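Local coordinates for Beta/gamma crystallin 'Greek key' domain-containing protein (Methanosaeta thermophila PT, PDB 5HT7) that binds transition-metal ions such as iron(II) and assembles as a trimer of betagamma-crystallin domains, at residues A[4-10]-A[32-38]; A[19-23]-A[49-53]; A[37-43]-A[59-65]. All blocks are in the same frame, centred on the assembly; numbering follows the deposited sequence.

Interaction 1: A[4-10]-A[32-38]; sequences LFADANQ and ATPRSMV
Ser36 and the turn at Asp7–Gln10 hold each other through one hydroxyl used twice. OG donates to Asp7 O at 2.7 Å, lying in the plane of that carbonyl, and accepts from Gln10 N at 2.9 Å, so both ends of the turn close on a single oxygen. The first torsion (chi1 59°) sets OG between Ser36's own backbone N and carbonyl carbon, which lifts it off the strand to meet the turn. Beside it lies Phe5 CB, 3.3 Å from OG. The Phe5 ring carries Gln10 CA over one face, while its CE2 reaches Val38 CG2, a methyl group that Gln10 CG also meets. Strands 3-5 and 36-39 run antiparallel here, and a serine pinning a folded hairpin in this way is a hallmark of the betagamma-crystallin Greek key, in this case the first of the domain's two. The pairing ends in a classic beta bulge, Arg35 and Ser36 both facing Phe5: Phe5 O takes Arg35 N at 2.8 Å and, weakly, Ser36 N, while Phe5 N returns a bond to Ser36 O. On the other face Leu4 CD2 lies 3.9 Å from Met37 SD, the two side chains running side by side and both touching Met79 of strand 78-81. Arg35 leads outward, its CG 3.3 Å from Ala6 O, and its NH1 shares a water with Asp7 OD1. Farther out, Val38 packs on Phe18 of the second subunit, and Phe5 lies about 4 Å, side chain to side chain, from the iron ligand His14.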
loop_
_atom_site.group_PDB
_atom_site.type_symbol
_atom_site.label_atom_id
_atom_site.label_comp_id
_atom_site.label_asym_id
_atom_site.label_seq_id
_atom_site.Cartn_x
_atom_site.Cartn_y
_atom_site.Cartn_z
ATOM N N LEU A 4 -8.659 1.727 -1.084
ATOM C CA LEU A 4 -9.906 0.960 -1.018
ATOM C C LEU A 4 -9.634 -0.359 -0.346
ATOM O O LEU A 4 -8.563 -0.923 -0.521
ATOM C CB LEU A 4 -10.487 0.690 -2.405
ATOM C CG LEU A 4 -10.831 1.904 -3.268
ATOM C CD1 LEU A 4 -11.369 1.429 -4.612
ATOM C CD2 LEU A 4 -11.835 2.789 -2.537
ATOM N N PHE A 5 -10.623 -0.861 0.388
ATOM C CA PHE A 5 -10.484 -2.113 1.115
ATOM C C PHE A 5 -11.679 -3.013 0.831
ATOM O O PHE A 5 -12.820 -2.545 0.810
ATOM C CB PHE A 5 -10.380 -1.866 2.630
ATOM C CG PHE A 5 -9.149 -1.110 3.048
ATOM C CD1 PHE A 5 -8.004 -1.786 3.420
ATOM C CD2 PHE A 5 -9.138 0.272 3.062
ATOM C CE1 PHE A 5 -6.859 -1.098 3.789
ATOM C CE2 PHE A 5 -8.002 0.971 3.437
ATOM C CZ PHE A 5 -6.856 0.278 3.800
ATOM N N ALA A 6 -11.420 -4.298 0.638
ATOM C CA ALA A 6 -12.489 -5.265 0.377
ATOM C C ALA A 6 -13.457 -5.425 1.551
ATOM O O ALA A 6 -14.649 -5.633 1.349
ATOM C CB ALA A 6 -11.897 -6.605 0.013
ATOM N N ASP A 7 -12.958 -5.349 2.780
ATOM C CA ASP A 7 -13.831 -5.510 3.933
ATOM C C ASP A 7 -14.028 -4.200 4.670
ATOM O O ASP A 7 -13.262 -3.254 4.498
ATOM C CB ASP A 7 -13.275 -6.571 4.892
ATOM C CG ASP A 7 -13.180 -7.941 4.249
ATOM O OD1 ASP A 7 -14.065 -8.288 3.432
ATOM O OD2 ASP A 7 -12.214 -8.668 4.550
ATOM N N ALA A 8 -15.057 -4.154 5.508
ATOM C CA ALA A 8 -15.286 -3.000 6.357
ATOM C C ALA A 8 -14.118 -2.799 7.321
ATOM O O ALA A 8 -13.362 -3.732 7.596
ATOM C CB ALA A 8 -16.598 -3.156 7.129
ATOM N N ASN A 9 -13.967 -1.572 7.810
ATOM C CA ASN A 9 -12.978 -1.243 8.829
ATOM C C ASN A 9 -11.540 -1.479 8.372
ATOM O O ASN A 9 -10.679 -1.879 9.174
ATOM C CB ASN A 9 -13.255 -2.025 10.124
ATOM C CG ASN A 9 -14.546 -1.592 10.787
ATOM O OD1 ASN A 9 -14.698 -0.428 11.173
ATOM N ND2 ASN A 9 -15.481 -2.525 10.936
ATOM N N GLN A 10 -11.294 -1.212 7.086
ATOM C CA GLN A 10 -9.938 -1.170 6.537
ATOM C C GLN A 10 -9.237 -2.523 6.656
ATOM O O GLN A 10 -8.072 -2.609 7.057
ATOM C CB GLN A 10 -9.128 -0.075 7.233
ATOM C CG GLN A 10 -9.683 1.334 7.041
ATOM C CD GLN A 10 -10.915 1.606 7.882
ATOM O OE1 GLN A 10 -11.951 2.031 7.366
ATOM N NE2 GLN A 10 -10.816 1.345 9.179
ATOM N N ALA A 32 -13.248 -7.720 -5.798
ATOM C CA ALA A 32 -14.202 -7.499 -4.717
ATOM C C ALA A 32 -14.785 -6.104 -4.803
ATOM O O ALA A 32 -14.143 -5.175 -5.291
ATOM C CB ALA A 32 -13.540 -7.700 -3.366
ATOM N N THR A 33 -16.012 -5.958 -4.331
ATOM C CA THR A 33 -16.583 -4.639 -4.167
ATOM C C THR A 33 -15.960 -4.034 -2.930
ATOM O O THR A 33 -15.800 -4.710 -1.912
ATOM C CB THR A 33 -18.106 -4.693 -4.029
ATOM O OG1 THR A 33 -18.442 -5.497 -2.890
ATOM C CG2 THR A 33 -18.711 -5.309 -5.267
ATOM N N PRO A 34 -15.559 -2.768 -3.013
ATOM C CA PRO A 34 -14.940 -2.166 -1.827
ATOM C C PRO A 34 -15.968 -1.899 -0.727
ATOM O O PRO A 34 -17.100 -1.523 -1.029
ATOM C CB PRO A 34 -14.341 -0.860 -2.375
ATOM C CG PRO A 34 -15.182 -0.532 -3.547
ATOM C CD PRO A 34 -15.567 -1.851 -4.165
ATOM N N ARG A 35 -15.586 -2.110 0.533
ATOM C CA ARG A 35 -16.491 -1.870 1.645
ATOM C C ARG A 35 -15.992 -0.836 2.635
ATOM O O ARG A 35 -16.736 -0.417 3.517
ATOM C CB ARG A 35 -16.785 -3.185 2.368
ATOM C CG ARG A 35 -17.594 -4.106 1.486
ATOM C CD ARG A 35 -18.077 -5.361 2.195
ATOM N NE ARG A 35 -19.042 -6.058 1.338
ATOM C CZ ARG A 35 -19.572 -7.241 1.625
ATOM N NH1 ARG A 35 -19.224 -7.864 2.747
ATOM N NH2 ARG A 35 -20.447 -7.796 0.792
ATOM N N SER A 36 -14.732 -0.425 2.505
ATOM C CA SER A 36 -14.258 0.728 3.253
ATOM C C SER A 36 -13.171 1.448 2.472
ATOM O O SER A 36 -12.709 0.965 1.437
ATOM C CB SER A 36 -13.749 0.334 4.650
ATOM O OG SER A 36 -12.682 -0.597 4.589
ATOM N N MET A 37 -12.791 2.619 2.964
ATOM C CA MET A 37 -11.895 3.484 2.220
ATOM C C MET A 37 -11.167 4.436 3.148
ATOM O O MET A 37 -11.723 4.887 4.162
ATOM C CB MET A 37 -12.689 4.265 1.161
ATOM C CG MET A 37 -11.894 5.366 0.449
ATOM S SD MET A 37 -12.872 6.118 -0.874
ATOM C CE MET A 37 -14.156 6.940 0.062
ATOM N N VAL A 38 -9.908 4.723 2.819
ATOM C CA VAL A 38 -9.185 5.773 3.502
ATOM C C VAL A 38 -8.780 6.814 2.474
ATOM O O VAL A 38 -8.272 6.478 1.406
ATOM C CB VAL A 38 -7.934 5.243 4.233
ATOM C CG1 VAL A 38 -7.120 6.414 4.792
ATOM C CG2 VAL A 38 -8.336 4.283 5.349
HETATM O O HOH W 1 -16.917 -7.291 4.728
#

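Interaction 2: A[19-23]-A[49-53]; sequences ESDAD and EPNFQ
The folded hairpin of the second Greek key, residues 49-53 between strands 44-47 and 55-56, leans here on the end of strand 20-21, an outermost strand of its sheet. The hairpin has the same build as its counterpart in the first motif: Asn51 and Phe52 both adopt left-handed backbone angles, as Asn9 and Gln10 do, and the Ser78 hydroxyl bonds Glu49 O and Phe52 N much as Ser36 serves the earlier turn. The contact itself has one polar anchor. Asn51 N donates to Ala22 O at 2.7 Å, with the donor tilted only 17° from the carbonyl plane, and Pro50 CA comes up to the same oxygen. Around this bond the side chains divide the work. Phe52 brings the far end of its ring, CZ, to 3.7 Å from Ala22 CB, and the same carbon reaches Ser20 CB at 4.0 Å; the ring also touches Lys80 of strand 78-81. Asn51 ND2 meets the methyl group of Ala22 from a different direction. An Asx turn shapes the chain just here: Asp21 OD1 accepts from Asp23 N at 2.8 Å, which is consistent with its holding Ala22 O in place. That carboxylate is further tied by salt bridges, OD2 to Lys15 and OD1 to Arg11 of the third subunit, so the turn also forms part of the trimer interface and its charge is probably well compensated. Beyond the turn, the Asp23 side chain extends with CG opposite its backbone N (chi1 -157°), bringing OD1 to 3.6 Å from Pro50 CG.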
loop_
_atom_site.group_PDB
_atom_site.type_symbol
_atom_site.label_atom_id
_atom_site.label_comp_id
_atom_site.label_asym_id
_atom_site.label_seq_id
_atom_site.Cartn_x
_atom_site.Cartn_y
_atom_site.Cartn_z
ATOM N N GLU A 19 -4.437 9.638 -7.808
ATOM C CA GLU A 19 -5.098 10.659 -8.636
ATOM C C GLU A 19 -6.437 10.211 -9.208
ATOM O O GLU A 19 -7.440 10.903 -9.046
ATOM C CB GLU A 19 -4.179 11.104 -9.773
ATOM C CG GLU A 19 -3.118 12.094 -9.336
ATOM C CD GLU A 19 -3.726 13.346 -8.754
ATOM O OE1 GLU A 19 -4.612 13.931 -9.418
ATOM O OE2 GLU A 19 -3.329 13.738 -7.636
ATOM N N SER A 20 -6.462 9.061 -9.877
ATOM C CA SER A 20 -7.720 8.550 -10.408
ATOM C C SER A 20 -7.606 7.106 -10.808
ATOM O O SER A 20 -6.501 6.566 -10.921
ATOM C CB SER A 20 -8.164 9.368 -11.626
ATOM O OG SER A 20 -7.169 9.320 -12.630
ATOM N N ASP A 21 -8.762 6.483 -11.019
ATOM C CA ASP A 21 -8.826 5.171 -11.640
ATOM C C ASP A 21 -10.071 5.131 -12.503
ATOM O O ASP A 21 -11.182 5.178 -11.978
ATOM C CB ASP A 21 -8.854 4.054 -10.587
ATOM C CG ASP A 21 -8.678 2.674 -11.200
ATOM O OD1 ASP A 21 -9.045 2.488 -12.382
ATOM O OD2 ASP A 21 -8.163 1.764 -10.507
ATOM N N ALA A 22 -9.891 5.046 -13.822
ATOM C CA ALA A 22 -11.025 5.103 -14.738
ATOM C C ALA A 22 -11.756 3.771 -14.835
ATOM O O ALA A 22 -12.800 3.684 -15.469
ATOM C CB ALA A 22 -10.566 5.556 -16.144
ATOM N N ASP A 23 -11.213 2.729 -14.211
ATOM C CA ASP A 23 -11.796 1.398 -14.358
ATOM C C ASP A 23 -11.377 0.500 -13.200
ATOM O O ASP A 23 -10.552 -0.390 -13.382
ATOM C CB ASP A 23 -11.363 0.806 -15.699
ATOM C CG ASP A 23 -12.296 -0.280 -16.215
ATOM O OD1 ASP A 23 -13.338 -0.563 -15.597
ATOM O OD2 ASP A 23 -11.969 -0.843 -17.277
ATOM N N GLU A 49 -20.005 3.771 -12.559
ATOM C CA GLU A 49 -19.559 3.181 -13.816
ATOM C C GLU A 49 -18.114 3.569 -14.123
ATOM O O GLU A 49 -17.601 4.536 -13.569
ATOM C CB GLU A 49 -20.487 3.621 -14.964
ATOM C CG GLU A 49 -21.905 3.078 -14.840
ATOM C CD GLU A 49 -22.820 3.531 -15.962
ATOM O OE1 GLU A 49 -22.339 4.209 -16.898
ATOM O OE2 GLU A 49 -24.027 3.208 -15.905
ATOM N N PRO A 50 -17.457 2.816 -15.016
ATOM C CA PRO A 50 -16.112 3.191 -15.466
ATOM C C PRO A 50 -16.105 4.559 -16.141
ATOM O O PRO A 50 -17.170 5.039 -16.539
ATOM C CB PRO A 50 -15.758 2.099 -16.477
ATOM C CG PRO A 50 -16.617 0.938 -16.111
ATOM C CD PRO A 50 -17.888 1.520 -15.572
ATOM N N ASN A 51 -14.925 5.165 -16.257
ATOM C CA ASN A 51 -14.741 6.351 -17.094
ATOM C C ASN A 51 -15.515 7.552 -16.588
ATOM O O ASN A 51 -16.021 8.364 -17.377
ATOM C CB ASN A 51 -15.130 6.041 -18.537
ATOM C CG ASN A 51 -14.259 4.970 -19.148
ATOM O OD1 ASN A 51 -14.753 4.015 -19.747
ATOM N ND2 ASN A 51 -12.951 5.115 -18.988
ATOM N N PHE A 52 -15.607 7.640 -15.264
ATOM C CA PHE A 52 -16.107 8.819 -14.567
ATOM C C PHE A 52 -17.533 9.160 -14.982
ATOM O O PHE A 52 -17.861 10.315 -15.246
ATOM C CB PHE A 52 -15.149 9.994 -14.803
ATOM C CG PHE A 52 -13.702 9.606 -14.662
ATOM C CD1 PHE A 52 -13.211 9.155 -13.443
ATOM C CD2 PHE A 52 -12.846 9.651 -15.747
ATOM C CE1 PHE A 52 -11.890 8.773 -13.308
ATOM C CE2 PHE A 52 -11.523 9.274 -15.625
ATOM C CZ PHE A 52 -11.039 8.839 -14.400
ATOM N N GLN A 53 -18.370 8.127 -15.019
ATOM C CA GLN A 53 -19.782 8.278 -15.337
ATOM C C GLN A 53 -20.655 7.783 -14.187
ATOM O O GLN A 53 -20.301 6.825 -13.492
ATOM C CB GLN A 53 -20.107 7.541 -16.635
ATOM C CG GLN A 53 -19.414 8.178 -17.857
ATOM C CD GLN A 53 -19.678 7.438 -19.146
ATOM O OE1 GLN A 53 -20.807 7.043 -19.425
ATOM N NE2 GLN A 53 -18.640 7.254 -19.949
#

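Interaction 3: A[37-43]-A[59-65]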
loop_
_atom_site.group_PDB
_atom_site.type_symbol
_atom_site.label_atom_id
_atom_site.label_comp_id
_atom_site.label_asym_id
_atom_site.label_seq_id
_atom_site.Cartn_x
_atom_site.Cartn_y
_atom_site.Cartn_z
ATOM N N MET A 37 -12.791 2.619 2.964
ATOM C CA MET A 37 -11.895 3.484 2.220
ATOM C C MET A 37 -11.167 4.436 3.148
ATOM O O MET A 37 -11.723 4.887 4.162
ATOM C CB MET A 37 -12.689 4.265 1.161
ATOM C CG MET A 37 -11.894 5.366 0.449
ATOM S SD MET A 37 -12.872 6.118 -0.874
ATOM C CE MET A 37 -14.156 6.940 0.062
ATOM N N VAL A 38 -9.908 4.723 2.819
ATOM C CA VAL A 38 -9.185 5.773 3.502
ATOM C C VAL A 38 -8.780 6.814 2.474
ATOM O O VAL A 38 -8.272 6.478 1.406
ATOM C CB VAL A 38 -7.934 5.243 4.233
ATOM C CG1 VAL A 38 -7.120 6.414 4.792
ATOM C CG2 VAL A 38 -8.336 4.283 5.349
ATOM N N VAL A 39 -9.054 8.076 2.770
ATOM C CA VAL A 39 -8.607 9.154 1.903
ATOM C C VAL A 39 -7.472 9.872 2.614
ATOM O O VAL A 39 -7.651 10.352 3.733
ATOM C CB VAL A 39 -9.742 10.139 1.570
ATOM C CG1 VAL A 39 -9.184 11.341 0.824
ATOM C CG2 VAL A 39 -10.823 9.437 0.736
ATOM N N LEU A 40 -6.305 9.927 1.980
ATOM C CA LEU A 40 -5.128 10.510 2.615
ATOM C C LEU A 40 -4.989 11.993 2.299
ATOM O O LEU A 40 -4.549 12.781 3.130
ATOM C CB LEU A 40 -3.867 9.760 2.182
ATOM C CG LEU A 40 -3.896 8.282 2.586
ATOM C CD1 LEU A 40 -2.847 7.483 1.833
ATOM C CD2 LEU A 40 -3.703 8.161 4.082
ATOM N N SER A 41 -5.365 12.372 1.090
ATOM C CA SER A 41 -5.285 13.770 0.711
ATOM C C SER A 41 -6.263 14.073 -0.402
ATOM O O SER A 41 -6.632 13.188 -1.177
ATOM C CB SER A 41 -3.865 14.130 0.281
ATOM O OG SER A 41 -3.481 13.383 -0.859
ATOM N N GLY A 42 -6.686 15.330 -0.467
ATOM C CA GLY A 42 -7.593 15.776 -1.499
ATOM C C GLY A 42 -9.021 15.350 -1.236
ATOM O O GLY A 42 -9.302 14.627 -0.276
ATOM N N VAL A 43 -9.913 15.812 -2.104
ATOM C CA VAL A 43 -11.321 15.462 -2.076
ATOM C C VAL A 43 -11.636 14.615 -3.302
ATOM O O VAL A 43 -11.240 14.959 -4.417
ATOM C CB VAL A 43 -12.216 16.724 -2.044
ATOM C CG1 VAL A 43 -13.683 16.355 -2.181
ATOM C CG2 VAL A 43 -11.974 17.500 -0.755
ATOM N N GLU A 59 -19.173 13.254 -1.579
ATOM C CA GLU A 59 -17.763 13.442 -1.902
ATOM C C GLU A 59 -16.897 13.332 -0.654
ATOM O O GLU A 59 -17.311 13.724 0.439
ATOM C CB GLU A 59 -17.552 14.787 -2.587
ATOM C CG GLU A 59 -18.236 14.867 -3.941
ATOM C CD GLU A 59 -18.115 16.233 -4.562
ATOM O OE1 GLU A 59 -17.887 17.201 -3.805
ATOM O OE2 GLU A 59 -18.250 16.336 -5.799
ATOM N N PHE A 60 -15.685 12.808 -0.817
ATOM C CA PHE A 60 -14.899 12.385 0.341
ATOM C C PHE A 60 -13.568 13.107 0.464
ATOM O O PHE A 60 -12.700 12.981 -0.401
ATOM C CB PHE A 60 -14.661 10.872 0.283
ATOM C CG PHE A 60 -15.925 10.061 0.339
ATOM C CD1 PHE A 60 -16.406 9.583 1.549
ATOM C CD2 PHE A 60 -16.649 9.805 -0.813
ATOM C CE1 PHE A 60 -17.583 8.846 1.604
ATOM C CE2 PHE A 60 -17.819 9.076 -0.768
ATOM C CZ PHE A 60 -18.289 8.595 0.443
ATOM N N GLY A 61 -13.412 13.861 1.549
ATOM C CA GLY A 61 -12.146 14.498 1.855
ATOM C C GLY A 61 -11.340 13.554 2.725
ATOM O O GLY A 61 -11.779 12.431 2.976
ATOM N N PRO A 62 -10.169 14.000 3.200
ATOM C CA PRO A 62 -9.306 13.152 4.035
ATOM C C PRO A 62 -10.056 12.572 5.226
ATOM O O PRO A 62 -10.849 13.282 5.841
ATOM C CB PRO A 62 -8.207 14.114 4.487
ATOM C CG PRO A 62 -8.123 15.105 3.362
ATOM C CD PRO A 62 -9.546 15.305 2.914
ATOM N N GLY A 63 -9.833 11.291 5.517
ATOM C CA GLY A 63 -10.522 10.627 6.604
ATOM C C GLY A 63 -10.562 9.115 6.458
ATOM O O GLY A 63 -10.074 8.559 5.477
ATOM N N ILE A 64 -11.157 8.463 7.445
ATOM C CA ILE A 64 -11.302 7.015 7.480
ATOM C C ILE A 64 -12.786 6.656 7.393
ATOM O O ILE A 64 -13.585 7.088 8.232
ATOM C CB ILE A 64 -10.681 6.422 8.771
ATOM C CG1 ILE A 64 -9.182 6.746 8.841
ATOM C CG2 ILE A 64 -10.890 4.928 8.836
ATOM C CD1 ILE A 64 -8.505 6.270 10.129
ATOM N N TYR A 65 -13.155 5.877 6.378
ATOM C CA TYR A 65 -14.559 5.531 6.127
ATOM C C TYR A 65 -14.791 4.023 6.214
ATOM O O TYR A 65 -14.703 3.316 5.215
ATOM C CB TYR A 65 -14.990 6.068 4.756
ATOM C CG TYR A 65 -14.725 7.547 4.617
ATOM C CD1 TYR A 65 -15.637 8.484 5.091
ATOM C CD2 TYR A 65 -13.543 8.010 4.053
ATOM C CE1 TYR A 65 -15.389 9.845 4.983
ATOM C CE2 TYR A 65 -13.288 9.370 3.939
ATOM C CZ TYR A 65 -14.219 10.282 4.407
ATOM O OH TYR A 65 -13.969 11.633 4.304
#
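Four backbone hydrogen bonds join Met37 to Tyr65 and Val39 to Gly63, each residue giving and taking one. Tyr65 N to Met37 O is the shortest at 2.8 Å and lies almost on the line of the carbonyl, whereas Gly63 N meets Val39 O in the carbonyl plane, on a lone pair. This antiparallel pairing brings strand 63-65 of the second Greek key onto the edge of the first motif's sheet, the strand exchange that makes the two halves of a betagamma-crystallin domain one unit. Preceding the strand is a tyrosine corner: Tyr65 OH donates to Gly61 O, four residues earlier, at 2.7 Å, bracing the turn through Pro62. The Gly61 carbonyl oxygen also lies 3.4 Å from Val39 CB. Inward from the corner, Phe60 CD1 stands over the centre of the Tyr65 ring, 3.5 Å above its plane. Val39 CG2 fills the angle between Phe60 CB and Tyr65 CE2. Outside the two segments, Tyr71 meets the Phe60 ring edge to face, and Ile64, on the opposite side of the sheet, packs on Phe18 of the second subunit. The Met37 chain runs straight to SD and then bends (chi3 67°), laying CE on a face of Phe60 as a CH-pi contact, 3.8 Å from the ring centroid.

All three contacts belong to one betagamma-crystallin domain of two Greek keys. Interactions 1 and 3 share strand 36-39, and with it Met37 and Val38: strand 3-5 pairs along one edge and strand 63-65 along the other. Their centres are about 13 Å apart, and both reach the second subunit; segment 59-65 also takes in the end of strand 58-60 from the second sheet, where strand 20-21 of interaction 2 lies. Interaction 2 is about 17 Å from each, centre to centre, and against the third subunit. Interaction 1 closes before interaction 3 opens, while interaction 2 alternates with both along the chain. The two motifs are thereby interlocked, and opposite parts of the domain are committed to the trimer.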